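Local atomic coordinates of FeeM (Uncultured bacterium, PDB entry 2G0B), a protein that probably catalyses the joining of long-chain fatty acyl groups, delivered by an acyl carrier protein, to tyrosine, giving N-acyl tyrosine antibiotics. Residues 74-79 and 94-99; 46-51 and 65-70; 136-141 and 174-179. All blocks are in the same frame, centred on the assembly; numbering follows the deposited sequence.

Contact 1. Residues 74-79 and 94-99. With NLT (N-dodecanoyl-L-tyrosine), chain I.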
loop_
_atom_site.group_PDB
_atom_site.type_symbol
_atom_site.label_atom_id
_atom_site.label_comp_id
_atom_site.label_asym_id
_atom_site.label_seq_id
_atom_site.Cartn_x
_atom_site.Cartn_y
_atom_site.Cartn_z
ATOM N N LEU A 74 -5.998 -10.506 6.878
ATOM C CA LEU A 74 -5.531 -9.576 5.849
ATOM C C LEU A 74 -6.103 -10.014 4.491
ATOM O O LEU A 74 -6.393 -11.200 4.307
ATOM C CB LEU A 74 -3.999 -9.570 5.807
ATOM C CG LEU A 74 -3.248 -9.168 7.090
ATOM C CD1 LEU A 74 -1.760 -9.280 6.896
ATOM C CD2 LEU A 74 -3.610 -7.770 7.533
ATOM N N PRO A 75 -6.319 -9.073 3.554
ATOM C CA PRO A 75 -6.778 -9.431 2.196
ATOM C C PRO A 75 -5.872 -10.448 1.519
ATOM O O PRO A 75 -6.361 -11.243 0.721
ATOM C CB PRO A 75 -6.724 -8.111 1.451
ATOM C CG PRO A 75 -6.921 -7.111 2.479
ATOM C CD PRO A 75 -6.243 -7.615 3.730
ATOM N N MET A 76 -4.582 -10.435 1.873
ATOM C CA MET A 76 -3.595 -11.418 1.408
ATOM C C MET A 76 -4.001 -12.866 1.661
ATOM O O MET A 76 -3.615 -13.754 0.905
ATOM C CB MET A 76 -2.270 -11.187 2.113
ATOM C CG MET A 76 -1.241 -10.498 1.293
ATOM S SD MET A 76 0.121 -10.042 2.318
ATOM C CE MET A 76 1.400 -10.669 1.419
ATOM N N ASP A 77 -4.768 -13.094 2.735
ATOM C CA ASP A 77 -5.113 -14.444 3.205
ATOM C C ASP A 77 -5.748 -15.356 2.152
ATOM O O ASP A 77 -5.570 -16.572 2.196
ATOM C CB ASP A 77 -6.026 -14.372 4.436
ATOM C CG ASP A 77 -5.316 -13.833 5.664
ATOM O OD1 ASP A 77 -4.144 -13.417 5.545
ATOM O OD2 ASP A 77 -5.855 -13.788 6.795
ATOM N N SER A 78 -6.481 -14.767 1.207
ATOM C CA SER A 78 -7.145 -15.547 0.164
ATOM C C SER A 78 -6.139 -16.222 -0.778
ATOM O O SER A 78 -6.459 -17.214 -1.426
ATOM C CB SER A 78 -8.140 -14.679 -0.622
ATOM O OG SER A 78 -7.471 -13.736 -1.435
ATOM N N ILE A 79 -4.912 -15.700 -0.803
ATOM C CA ILE A 79 -3.876 -16.183 -1.706
ATOM C C ILE A 79 -2.602 -16.611 -0.970
ATOM O O ILE A 79 -2.003 -17.644 -1.300
ATOM C CB ILE A 79 -3.555 -15.092 -2.789
ATOM C CG1 ILE A 79 -4.758 -14.877 -3.714
ATOM C CG2 ILE A 79 -2.356 -15.475 -3.627
ATOM C CD1 ILE A 79 -5.343 -16.180 -4.383
ATOM N N LEU A 94 1.742 -8.177 12.028
ATOM C CA LEU A 94 1.734 -7.988 10.585
ATOM C C LEU A 94 0.755 -6.904 10.182
ATOM O O LEU A 94 -0.200 -6.608 10.904
ATOM C CB LEU A 94 1.390 -9.291 9.857
ATOM C CG LEU A 94 2.041 -10.581 10.331
ATOM C CD1 LEU A 94 1.435 -11.752 9.594
ATOM C CD2 LEU A 94 3.543 -10.539 10.134
ATOM N N ALA A 95 1.014 -6.300 9.030
ATOM C CA ALA A 95 0.116 -5.322 8.445
ATOM C C ALA A 95 0.303 -5.334 6.950
ATOM O O ALA A 95 1.419 -5.489 6.460
ATOM C CB ALA A 95 0.386 -3.949 9.000
ATOM N N GLU A 96 -0.792 -5.218 6.219
ATOM C CA GLU A 96 -0.717 -5.216 4.774
ATOM C C GLU A 96 -0.988 -3.821 4.254
ATOM O O GLU A 96 -1.974 -3.188 4.639
ATOM C CB GLU A 96 -1.695 -6.229 4.174
ATOM C CG GLU A 96 -1.983 -5.993 2.703
ATOM C CD GLU A 96 -2.483 -7.229 1.957
ATOM O OE1 GLU A 96 -2.222 -7.319 0.728
ATOM O OE2 GLU A 96 -3.155 -8.093 2.572
ATOM N N VAL A 97 -0.083 -3.320 3.417
ATOM C CA VAL A 97 -0.280 -2.042 2.750
ATOM C C VAL A 97 -1.086 -2.286 1.485
ATOM O O VAL A 97 -0.701 -3.094 0.626
ATOM C CB VAL A 97 1.047 -1.350 2.413
ATOM C CG1 VAL A 97 0.798 0.059 2.003
ATOM C CG2 VAL A 97 1.972 -1.380 3.602
ATOM N N VAL A 98 -2.184 -1.557 1.356
ATOM C CA VAL A 98 -3.228 -1.923 0.427
ATOM C C VAL A 98 -3.884 -0.668 -0.238
ATOM O O VAL A 98 -3.736 0.454 0.265
ATOM C CB VAL A 98 -4.249 -2.806 1.193
ATOM C CG1 VAL A 98 -5.584 -2.116 1.382
ATOM C CG2 VAL A 98 -4.387 -4.136 0.557
ATOM N N GLN A 99 -4.552 -0.878 -1.386
ATOM C CA GLN A 99 -5.311 0.177 -2.106
ATOM C C GLN A 99 -4.482 1.427 -2.446
ATOM O O GLN A 99 -4.943 2.565 -2.293
ATOM C CB GLN A 99 -6.613 0.561 -1.368
ATOM C CG GLN A 99 -7.604 -0.578 -1.160
ATOM C CD GLN A 99 -8.564 -0.783 -2.335
ATOM O OE1 GLN A 99 -8.308 -1.606 -3.223
ATOM N NE2 GLN A 99 -9.683 -0.074 -2.314
HETATM N N NLT I . -1.780 -3.832 -4.285
HETATM C C1 NLT I . -1.234 -2.638 -4.025
HETATM O OL NLT I . -1.856 -1.582 -4.071
HETATM C C2 NLT I . 0.248 -2.646 -3.685
HETATM C C3 NLT I . 0.592 -1.740 -2.496
HETATM C C4 NLT I . 2.072 -1.323 -2.508
HETATM C C5 NLT I . 2.404 -0.395 -1.335
HETATM C C6 NLT I . 3.907 -0.245 -1.101
HETATM C C7 NLT I . 4.208 0.374 0.265
HETATM C C8 NLT I . 5.619 0.950 0.313
HETATM C C9 NLT I . 5.988 1.523 1.689
HETATM C C10 NLT I . 7.440 1.160 1.996
HETATM C C11 NLT I . 7.911 1.561 3.394
HETATM C C12 NLT I . 9.431 1.421 3.489
HETATM C CA NLT I . -3.155 -4.039 -4.740
HETATM C CB NLT I . -3.413 -5.524 -4.972
HETATM C CG NLT I . -3.036 -5.940 -6.378
HETATM C CD2 NLT I . -3.648 -5.347 -7.475
HETATM C CE2 NLT I . -3.297 -5.733 -8.757
HETATM C CZ NLT I . -2.350 -6.719 -8.943
HETATM C CE1 NLT I . -1.731 -7.312 -7.850
HETATM C CD1 NLT I . -2.076 -6.924 -6.567
HETATM O OH NLT I . -2.019 -7.088 -10.172
HETATM C C NLT I . -4.170 -3.576 -3.737
HETATM O O NLT I . -3.916 -3.739 -2.524
HETATM O O2 NLT I . -5.236 -3.044 -4.142
#
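Residues 74-79 make a type I beta turn, Leu-74 to Asp-77, that leads into the first turn of helix 77-89 beside strand 94-99, with Leu-74 and Glu-96 closest at 6.6 Å between their CA atoms. Glu-96 carries the contact. Its CG stands anti to the backbone N (chi1 162°), and the extended chain brings the carboxylate under the turn. There Glu-96 OE2 accepts the backbone N-H of Met-76 at 2.8 Å from Met-76 N on its syn lone pair, with a bent N-H...O angle of 143°. Carbon also surrounds the carboxylate: Pro-75 CD lies 3.3 Å from Glu-96 OE2, and Met-76 crosses the carboxylate obliquely, Met-76 CG 3.4 Å from Glu-96 OE1. Leu-74 runs antiparallel alongside Glu-96, placing Leu-74 CD1 4.1 Å from Glu-96 CB. The other oxygen, OE1, is hydrogen-bonded to Ser-142 OG, so each carboxylate oxygen of this buried group has a polar partner; the apolar surroundings might nonetheless raise its pKa. Farther along the strand, the N-H of Gln-99 points to the product, Gln-99 N reaching carboxylate oxygen O of N-dodecanoyl-L-tyrosine at 3.1 Å, while Val-97 CG1 rests 3.7 Å from acyl carbon C5. One strand thus holds the turn through a side chain and the product through its backbone. The strand, 94-102, lies between 59-68 and 138-143 in the sheet; Phe-40 and Phe-43 of helix 38-44 pack on Pro-75, and Leu-84 of helix 77-89 packs on Leu-74.

Contact 2. Residues 46-51 and 65-70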
loop_
_atom_site.group_PDB
_atom_site.type_symbol
_atom_site.label_atom_id
_atom_site.label_comp_id
_atom_site.label_asym_id
_atom_site.label_seq_id
_atom_site.Cartn_x
_atom_site.Cartn_y
_atom_site.Cartn_z
ATOM N N GLY A 46 -13.287 -0.823 8.477
ATOM C CA GLY A 46 -13.086 -1.595 9.691
ATOM C C GLY A 46 -12.145 -0.902 10.667
ATOM O O GLY A 46 -11.473 0.076 10.298
ATOM N N PRO A 47 -12.085 -1.412 11.904
ATOM C CA PRO A 47 -11.300 -0.788 12.981
ATOM C C PRO A 47 -9.800 -0.775 12.709
ATOM O O PRO A 47 -9.142 0.237 12.950
ATOM C CB PRO A 47 -11.591 -1.684 14.187
ATOM C CG PRO A 47 -12.833 -2.411 13.829
ATOM C CD PRO A 47 -12.762 -2.640 12.362
ATOM N N SER A 48 -9.284 -1.865 12.158
ATOM C CA SER A 48 -7.847 -2.052 12.016
ATOM C C SER A 48 -7.243 -1.429 10.746
ATOM O O SER A 48 -6.095 -1.714 10.402
ATOM C CB SER A 48 -7.530 -3.536 12.052
ATOM O OG SER A 48 -8.161 -4.196 10.965
ATOM N N ALA A 49 -8.003 -0.579 10.059
ATOM C CA ALA A 49 -7.520 0.032 8.825
ATOM C C ALA A 49 -7.284 1.542 8.965
ATOM O O ALA A 49 -7.838 2.184 9.856
ATOM C CB ALA A 49 -8.461 -0.264 7.686
ATOM N N THR A 50 -6.438 2.087 8.089
ATOM C CA THR A 50 -6.109 3.511 8.084
ATOM C C THR A 50 -5.825 3.956 6.660
ATOM O O THR A 50 -5.011 3.360 5.989
ATOM C CB THR A 50 -4.870 3.781 8.982
ATOM O OG1 THR A 50 -5.212 3.554 10.353
ATOM C CG2 THR A 50 -4.494 5.253 8.967
ATOM N N THR A 51 -6.506 5.002 6.202
ATOM C CA THR A 51 -6.315 5.509 4.843
ATOM C C THR A 51 -5.554 6.840 4.832
ATOM O O THR A 51 -5.887 7.771 5.569
ATOM C CB THR A 51 -7.674 5.670 4.122
ATOM O OG1 THR A 51 -8.355 4.412 4.072
ATOM C CG2 THR A 51 -7.470 6.025 2.651
ATOM N N SER A 65 -3.626 2.845 1.800
ATOM C CA SER A 65 -4.133 2.400 3.091
ATOM C C SER A 65 -3.272 1.303 3.705
ATOM O O SER A 65 -2.435 0.704 3.039
ATOM C CB SER A 65 -5.586 1.934 2.983
ATOM O OG SER A 65 -6.404 2.908 2.367
ATOM N N ILE A 66 -3.481 1.061 4.988
ATOM C CA ILE A 66 -2.788 0.001 5.700
ATOM C C ILE A 66 -3.780 -0.729 6.612
ATOM O O ILE A 66 -4.541 -0.090 7.335
ATOM C CB ILE A 66 -1.572 0.578 6.497
ATOM C CG1 ILE A 66 -1.072 -0.422 7.536
ATOM C CG2 ILE A 66 -1.910 1.905 7.155
ATOM C CD1 ILE A 66 0.427 -0.368 7.742
ATOM N N ILE A 67 -3.811 -2.060 6.523
ATOM C CA ILE A 67 -4.711 -2.866 7.348
ATOM C C ILE A 67 -3.932 -3.679 8.370
ATOM O O ILE A 67 -3.048 -4.449 8.013
ATOM C CB ILE A 67 -5.555 -3.796 6.469
ATOM C CG1 ILE A 67 -6.139 -3.020 5.286
ATOM C CG2 ILE A 67 -6.664 -4.476 7.303
ATOM C CD1 ILE A 67 -6.851 -3.885 4.287
ATOM N N ASN A 68 -4.264 -3.508 9.642
ATOM C CA ASN A 68 -3.584 -4.229 10.706
ATOM C C ASN A 68 -4.152 -5.620 10.914
ATOM O O ASN A 68 -5.368 -5.820 10.840
ATOM C CB ASN A 68 -3.634 -3.435 12.004
ATOM C CG ASN A 68 -2.452 -2.526 12.161
ATOM O OD1 ASN A 68 -2.600 -1.310 12.288
ATOM N ND2 ASN A 68 -1.259 -3.102 12.132
ATOM N N ASP A 69 -3.267 -6.583 11.159
ATOM C CA ASP A 69 -3.674 -7.961 11.398
ATOM C C ASP A 69 -4.564 -8.069 12.641
ATOM O O ASP A 69 -4.095 -7.956 13.771
ATOM C CB ASP A 69 -2.450 -8.868 11.535
ATOM C CG ASP A 69 -2.763 -10.329 11.250
ATOM O OD1 ASP A 69 -3.931 -10.657 10.911
ATOM O OD2 ASP A 69 -1.896 -11.228 11.338
ATOM N N GLY A 70 -5.858 -8.243 12.407
ATOM C CA GLY A 70 -6.821 -8.384 13.483
ATOM C C GLY A 70 -7.558 -9.687 13.337
ATOM O O GLY A 70 -7.051 -10.621 12.710
#
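The carbonyl oxygen of Ser-48 is gripped twice by the opposite strand: Asn-68 N donates to it at 2.7 Å along an almost straight N-H...O line (173°), and Ile-67 CA adds a C-H...O contact to Ser-48 O at 3.5 Å. The N-H comes in from above the carbonyl plane, 25° out of it. Returning the bond weakly, Ser-48 OG reaches Asn-68 O at 3.2 Å. From here the hairpin strands 49-56 and 59-68 run antiparallel, segments 49-51 and 65-68 at 171°. Thr-50 and Ile-66 form the hydrogen-bonded pair, Ile-66 N to Thr-50 O at 2.9 Å and Thr-50 N to Ile-66 O at 3.0 Å, both in the carbonyl plane; Ala-49/Ile-67 and Thr-51/Ser-65 are the non-hydrogen-bonded pairs beside it. In the last, both hydroxyls sit anti to their own carbonyl carbons, and Thr-51 OG1 and Ser-65 OG share a hydrogen bond of 3.0 Å. On the same face Ala-49 CB meets Ile-67 CG1 at 4.3 Å, and Leu-44 and Phe-43 of helix 38-44 pack over these residues. The other face carries Ile-66, whose CG2 touches Thr-50 CB at 4.0 Å; Tyr-130 of helix 121-133 packs on both and is also hydrogen-bonded through its OH to Asn-68 OD1. The chemistry is that of a sheet pair whose interstrand grip is mostly polar: backbone bonds set the register, and side-chain hydroxyls add a bond at each end, a weak one from Ser-48.

Contact 3. Residues 136-141 and 174-179. With NLT (N-dodecanoyl-L-tyrosine), chain I.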
loop_
_atom_site.group_PDB
_atom_site.type_symbol
_atom_site.label_atom_id
_atom_site.label_comp_id
_atom_site.label_asym_id
_atom_site.label_seq_id
_atom_site.Cartn_x
_atom_site.Cartn_y
_atom_site.Cartn_z
ATOM N N ILE A 136 5.005 -2.358 14.313
ATOM C CA ILE A 136 4.754 -3.439 13.365
ATOM C C ILE A 136 6.061 -4.165 13.058
ATOM O O ILE A 136 7.113 -3.533 12.929
ATOM C CB ILE A 136 4.107 -2.857 12.063
ATOM C CG1 ILE A 136 2.631 -2.525 12.303
ATOM C CG2 ILE A 136 4.257 -3.815 10.877
ATOM C CD1 ILE A 136 2.063 -1.510 11.343
ATOM N N ASP A 137 6.001 -5.490 12.990
ATOM C CA ASP A 137 7.171 -6.291 12.634
ATOM C C ASP A 137 7.341 -6.422 11.112
ATOM O O ASP A 137 8.364 -6.014 10.561
ATOM C CB ASP A 137 7.103 -7.677 13.286
ATOM C CG ASP A 137 7.270 -7.621 14.788
ATOM O OD1 ASP A 137 8.270 -7.030 15.259
ATOM O OD2 ASP A 137 6.452 -8.136 15.581
ATOM N N TYR A 138 6.338 -6.988 10.444
ATOM C CA TYR A 138 6.405 -7.185 8.998
ATOM C C TYR A 138 5.345 -6.413 8.227
ATOM O O TYR A 138 4.147 -6.537 8.493
ATOM C CB TYR A 138 6.349 -8.667 8.650
ATOM C CG TYR A 138 7.634 -9.393 8.955
ATOM C CD1 TYR A 138 7.778 -10.144 10.117
ATOM C CD2 TYR A 138 8.714 -9.318 8.087
ATOM C CE1 TYR A 138 8.969 -10.805 10.397
ATOM C CE2 TYR A 138 9.901 -9.975 8.357
ATOM C CZ TYR A 138 10.025 -10.715 9.502
ATOM O OH TYR A 138 11.207 -11.359 9.755
ATOM N N LEU A 139 5.806 -5.605 7.280
ATOM C CA LEU A 139 4.936 -4.864 6.387
ATOM C C LEU A 139 4.786 -5.647 5.086
ATOM O O LEU A 139 5.729 -5.775 4.331
ATOM C CB LEU A 139 5.550 -3.498 6.109
ATOM C CG LEU A 139 4.660 -2.272 6.025
ATOM C CD1 LEU A 139 3.562 -2.312 7.048
ATOM C CD2 LEU A 139 5.501 -1.050 6.227
ATOM N N CYS A 140 3.595 -6.173 4.833
ATOM C CA CYS A 140 3.374 -7.037 3.670
ATOM C C CYS A 140 2.699 -6.329 2.478
ATOM O O CYS A 140 1.880 -5.423 2.662
ATOM C CB CYS A 140 2.558 -8.249 4.078
ATOM S SG CYS A 140 3.154 -9.091 5.557
ATOM N N ILE A 141 3.058 -6.744 1.262
ATOM C CA ILE A 141 2.461 -6.186 0.040
ATOM C C ILE A 141 2.209 -7.249 -1.006
ATOM O O ILE A 141 3.028 -8.149 -1.204
ATOM C CB ILE A 141 3.346 -5.028 -0.593
ATOM C CG1 ILE A 141 4.806 -5.451 -0.747
ATOM C CG2 ILE A 141 3.220 -3.730 0.199
ATOM C CD1 ILE A 141 5.614 -4.554 -1.635
ATOM N N ALA A 174 3.924 -11.759 -3.514
ATOM C CA ALA A 174 3.914 -11.225 -2.156
ATOM C C ALA A 174 5.312 -10.861 -1.728
ATOM O O ALA A 174 6.252 -11.630 -1.935
ATOM C CB ALA A 174 3.321 -12.216 -1.199
ATOM N N ARG A 175 5.449 -9.659 -1.172
ATOM C CA ARG A 175 6.708 -9.191 -0.602
ATOM C C ARG A 175 6.473 -8.641 0.803
ATOM O O ARG A 175 5.405 -8.129 1.107
ATOM C CB ARG A 175 7.365 -8.116 -1.483
ATOM C CG ARG A 175 7.467 -8.460 -2.948
ATOM C CD ARG A 175 8.430 -7.593 -3.740
ATOM N NE ARG A 175 9.815 -7.953 -3.467
ATOM C CZ ARG A 175 10.583 -8.664 -4.275
ATOM N NH1 ARG A 175 10.118 -9.101 -5.423
ATOM N NH2 ARG A 175 11.829 -8.944 -3.927
ATOM N N ALA A 176 7.478 -8.761 1.655
ATOM C CA ALA A 176 7.389 -8.267 3.015
ATOM C C ALA A 176 8.680 -7.581 3.408
ATOM O O ALA A 176 9.733 -7.856 2.826
ATOM C CB ALA A 176 7.081 -9.392 3.960
ATOM N N LEU A 177 8.592 -6.669 4.379
ATOM C CA LEU A 177 9.764 -5.966 4.901
ATOM C C LEU A 177 9.783 -5.976 6.437
ATOM O O LEU A 177 8.772 -5.664 7.086
ATOM C CB LEU A 177 9.812 -4.527 4.371
ATOM C CG LEU A 177 10.662 -3.498 5.127
ATOM C CD1 LEU A 177 12.145 -3.677 4.830
ATOM C CD2 LEU A 177 10.218 -2.102 4.791
ATOM N N TYR A 178 10.930 -6.347 7.012
ATOM C CA TYR A 178 11.103 -6.293 8.458
ATOM C C TYR A 178 11.381 -4.862 8.909
ATOM O O TYR A 178 12.509 -4.379 8.808
ATOM C CB TYR A 178 12.226 -7.224 8.911
ATOM C CG TYR A 178 12.290 -7.399 10.414
ATOM C CD1 TYR A 178 11.173 -7.824 11.134
ATOM C CD2 TYR A 178 13.453 -7.122 11.115
ATOM C CE1 TYR A 178 11.219 -7.974 12.513
ATOM C CE2 TYR A 178 13.512 -7.271 12.496
ATOM C CZ TYR A 178 12.391 -7.699 13.190
ATOM O OH TYR A 178 12.444 -7.855 14.562
ATOM N N VAL A 179 10.344 -4.200 9.414
ATOM C CA VAL A 179 10.412 -2.777 9.776
ATOM C C VAL A 179 11.478 -2.380 10.849
ATOM O O VAL A 179 12.213 -1.413 10.635
ATOM C CB VAL A 179 8.992 -2.177 10.086
ATOM C CG1 VAL A 179 9.078 -0.691 10.389
ATOM C CG2 VAL A 179 8.051 -2.415 8.918
HETATM N N NLT I . -1.780 -3.832 -4.285
HETATM C C1 NLT I . -1.234 -2.638 -4.025
HETATM O OL NLT I . -1.856 -1.582 -4.071
HETATM C C2 NLT I . 0.248 -2.646 -3.685
HETATM C C3 NLT I . 0.592 -1.740 -2.496
HETATM C C4 NLT I . 2.072 -1.323 -2.508
HETATM C C5 NLT I . 2.404 -0.395 -1.335
HETATM C C6 NLT I . 3.907 -0.245 -1.101
HETATM C C7 NLT I . 4.208 0.374 0.265
HETATM C C8 NLT I . 5.619 0.950 0.313
HETATM C C9 NLT I . 5.988 1.523 1.689
HETATM C C10 NLT I . 7.440 1.160 1.996
HETATM C C11 NLT I . 7.911 1.561 3.394
HETATM C C12 NLT I . 9.431 1.421 3.489
HETATM C CA NLT I . -3.155 -4.039 -4.740
HETATM C CB NLT I . -3.413 -5.524 -4.972
HETATM C CG NLT I . -3.036 -5.940 -6.378
HETATM C CD2 NLT I . -3.648 -5.347 -7.475
HETATM C CE2 NLT I . -3.297 -5.733 -8.757
HETATM C CZ NLT I . -2.350 -6.719 -8.943
HETATM C CE1 NLT I . -1.731 -7.312 -7.850
HETATM C CD1 NLT I . -2.076 -6.924 -6.567
HETATM O OH NLT I . -2.019 -7.088 -10.172
HETATM C C NLT I . -4.170 -3.576 -3.737
HETATM O O NLT I . -3.916 -3.739 -2.524
HETATM O O2 NLT I . -5.236 -3.044 -4.142
#
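Strands 138-143 and 170-178 pair antiparallel, with 160° between the directions of 138-141 and 174-178, in the mixed sheet of a GNAT-type acyltransferase fold. Five backbone hydrogen bonds zip the segments together, the shortest from Ile-141 N to Arg-175 O at 2.7 Å. Tyr-138 carries much of the side-chain contact. Tyr-138 CB stands 4.2 Å from Leu-177 O, and with chi1 at -74° CG lies beside the backbone N, anti to the carbonyl carbon. The Tyr-138 ring then reaches over the partner strand: its CD2 passes Leu-177 O at 3.8 Å, its CE2 meets Tyr-178 CB at 3.6 Å, and its CZ comes 3.5 Å from Tyr-178 CD1. At the tip, Tyr-138 OH is still 3.8 Å from Tyr-178 CD1, which lies over one face of the Tyr-138 ring toward its rim. The Tyr-178 ring itself is tilted, its plane at 44° to that of Tyr-138. The Tyr-138 ring stacks instead with Trp-87, whose helix 77-89 packs against this side of the sheet, the side that also bears Cys-140 and Ala-176. Opposite them, Leu-139, Ile-141, Arg-175 and Leu-177 project from the other face. Arg-175 crosses Ile-141 obliquely, CB against CG1, and carries its guanidinium away to a salt bridge with Asp-148. Two branches on this second face help line the product pocket along the acyl chain: Ile-141 CG2 touches C5 near mid-chain, and Leu-177 CD2 meets the terminal methyl C12, each at 3.8 Å.

All three contacts belong to one mixed sheet and come in series along the chain, contact 2 first, then contact 1, then contact 3. Strand 94-102 of contact 1 is the centrepiece: it lies antiparallel to strand 59-68 of contact 2 on one side and parallel to strand 138-143 of contact 3 on the other, with backbone bonds probable at both seams. The centre of contact 1 is about 10 Å from the centres of contacts 2 and 3, which are about 14 Å apart and touch through Ile-66, Asn-68, Ile-136 and Leu-139. Contacts 1 and 3 both touch the bound N-dodecanoyl-L-tyrosine, so the product lies along strands 94-102, 138-143 and 170-178, consistent with the acyl-donor site of GNAT relatives, while contact 2 extends the sheet beside it.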